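Local coordinates for 3'-5' exonuclease crn-4 (Caenorhabditis elegans, PDB 5DK5), which digests RNA and DNA from the 3' end as a metal-dependent exonuclease and takes part in the degradation of DNA during apoptosis, at residues F95-V98 with Y99-Q103. Numbering follows the deposited sequence.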
loop_
_atom_site.group_PDB
_atom_site.type_symbol
_atom_site.label_atom_id
_atom_site.label_comp_id
_atom_site.label_asym_id
_atom_site.label_seq_id
_atom_site.Cartn_x
_atom_site.Cartn_y
_atom_site.Cartn_z
ATOM N N PHE B 95 8.060 13.758 -4.510
ATOM C CA PHE B 95 7.303 14.765 -5.249
ATOM C C PHE B 95 7.881 16.174 -5.138
ATOM O O PHE B 95 7.830 16.944 -6.097
ATOM C CB PHE B 95 5.849 14.786 -4.776
ATOM C CG PHE B 95 4.999 15.796 -5.496
ATOM C CD1 PHE B 95 4.479 15.513 -6.748
ATOM C CD2 PHE B 95 4.726 17.028 -4.926
ATOM C CE1 PHE B 95 3.700 16.438 -7.412
ATOM C CE2 PHE B 95 3.950 17.956 -5.586
ATOM C CZ PHE B 95 3.437 17.661 -6.832
ATOM N N ASP B 96 8.420 16.514 -3.972
ATOM C CA ASP B 96 8.953 17.854 -3.753
ATOM C C ASP B 96 10.111 18.148 -4.704
ATOM O O ASP B 96 10.244 19.266 -5.204
ATOM C CB ASP B 96 9.403 18.026 -2.300
ATOM C CG ASP B 96 10.366 16.947 -1.850
ATOM O OD1 ASP B 96 10.156 15.767 -2.205
ATOM O OD2 ASP B 96 11.334 17.282 -1.135
ATOM N N VAL B 97 10.937 17.141 -4.962
ATOM C CA VAL B 97 12.060 17.294 -5.880
ATOM C C VAL B 97 11.567 17.403 -7.320
ATOM O O VAL B 97 11.996 18.280 -8.068
ATOM C CB VAL B 97 13.037 16.113 -5.768
ATOM C CG1 VAL B 97 14.185 16.255 -6.771
ATOM C CG2 VAL B 97 13.577 16.010 -4.352
ATOM N N VAL B 98 10.665 16.506 -7.701
ATOM C CA VAL B 98 10.142 16.478 -9.060
ATOM C C VAL B 98 9.350 17.743 -9.366
ATOM O O VAL B 98 9.398 18.257 -10.483
ATOM C CB VAL B 98 9.250 15.247 -9.286
ATOM C CG1 VAL B 98 8.578 15.303 -10.651
ATOM C CG2 VAL B 98 10.077 13.976 -9.157
ATOM N N TYR B 99 8.616 18.240 -8.375
ATOM C CA TYR B 99 7.857 19.473 -8.547
ATOM C C TYR B 99 8.796 20.657 -8.738
ATOM O O TYR B 99 8.498 21.578 -9.495
ATOM C CB TYR B 99 6.938 19.728 -7.352
ATOM C CG TYR B 99 6.155 21.017 -7.477
ATOM C CD1 TYR B 99 5.083 21.120 -8.352
ATOM C CD2 TYR B 99 6.497 22.137 -6.729
ATOM C CE1 TYR B 99 4.372 22.301 -8.477
ATOM C CE2 TYR B 99 5.790 23.319 -6.845
ATOM C CZ TYR B 99 4.728 23.394 -7.719
ATOM O OH TYR B 99 4.023 24.570 -7.836
ATOM N N GLU B 100 9.931 20.629 -8.047
ATOM C CA GLU B 100 10.934 21.675 -8.194
ATOM C C GLU B 100 11.539 21.638 -9.595
ATOM O O GLU B 100 11.794 22.680 -10.199
ATOM C CB GLU B 100 12.022 21.521 -7.130
ATOM C CG GLU B 100 13.187 22.486 -7.266
ATOM C CD GLU B 100 12.758 23.942 -7.244
ATOM O OE1 GLU B 100 11.750 24.262 -6.578
ATOM O OE2 GLU B 100 13.429 24.768 -7.897
ATOM N N GLN B 101 11.760 20.433 -10.111
ATOM C CA GLN B 101 12.269 20.263 -11.467
ATOM C C GLN B 101 11.231 20.737 -12.481
ATOM O O GLN B 101 11.573 21.260 -13.542
ATOM C CB GLN B 101 12.635 18.800 -11.724
ATOM C CG GLN B 101 13.826 18.306 -10.910
ATOM C CD GLN B 101 14.022 16.804 -10.996
ATOM O OE1 GLN B 101 13.077 16.052 -11.233
ATOM N NE2 GLN B 101 15.257 16.358 -10.802
ATOM N N PHE B 102 9.962 20.549 -12.141
ATOM C CA PHE B 102 8.862 20.964 -13.002
ATOM C C PHE B 102 8.784 22.485 -13.098
ATOM O O PHE B 102 8.537 23.032 -14.171
ATOM C CB PHE B 102 7.543 20.386 -12.483
ATOM C CG PHE B 102 6.333 21.185 -12.868
ATOM C CD1 PHE B 102 5.837 21.142 -14.159
ATOM C CD2 PHE B 102 5.682 21.970 -11.931
ATOM C CE1 PHE B 102 4.720 21.875 -14.510
ATOM C CE2 PHE B 102 4.565 22.704 -12.277
ATOM C CZ PHE B 102 4.083 22.656 -13.567
ATOM N N GLN B 103 9.003 23.168 -11.979
ATOM C CA GLN B 103 8.992 24.626 -11.967
ATOM C C GLN B 103 10.145 25.195 -12.787
ATOM O O GLN B 103 9.971 26.162 -13.529
ATOM C CB GLN B 103 9.059 25.152 -10.535
ATOM C CG GLN B 103 7.798 24.901 -9.730
ATOM C CD GLN B 103 7.813 25.609 -8.394
ATOM O OE1 GLN B 103 8.564 25.241 -7.491
ATOM N NE2 GLN B 103 6.987 26.639 -8.263
#
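Tyr99 N donates to Phe95 O at 2.7 Å, the shortest of four successive i to i+4 hydrogen bonds that wind this first part of helix 95-109. Gln101 N to Val97 O and Phe102 N to Val98 O continue the series, while Glu100 N reaches Asp96 O at 3.2 Å from well above the carbonyl plane. On the exposed side of the helix's first turn Asp96 turns back, its OD1 hydrogen-bonded to Thr94 OG1; a short acidic side chain suits this end, where the helix dipole should favour negative charge. One turn apart on the buried side, Phe95 and Tyr99 pack through a CH-pi contact: Tyr99 CB lies over one face of the Phe95 ring, 4.2 Å from its centroid. In both residues CG is anti to the backbone N (chi1 near 180°), sending the side chains off the helix in a similar direction; with similar chi2 values their planes lie 21° apart, slid so that they barely overlap. Gln101 suits the partly exposed flank because its long chain is apolar up to the amide. With CG beside the backbone N (chi1 -67°), it runs alongside Val97, NE2 4.2 Å from Val97 CG1, while OE1 sits 3.7 Å from Val98 CA. Cut back to an alanine, this position would probably leave Val97 CG1 without its amide neighbour and Val98 less shielded on that flank. Val98 and Phe102, both apolar, face Phe62 and Phe44 of neighbouring strands, and Phe95 and Tyr99 meet Met134 of helix 124-136. The result is an amphipathic alpha helix packed against the central sheet of the RNase H-like DEDDh exonuclease fold.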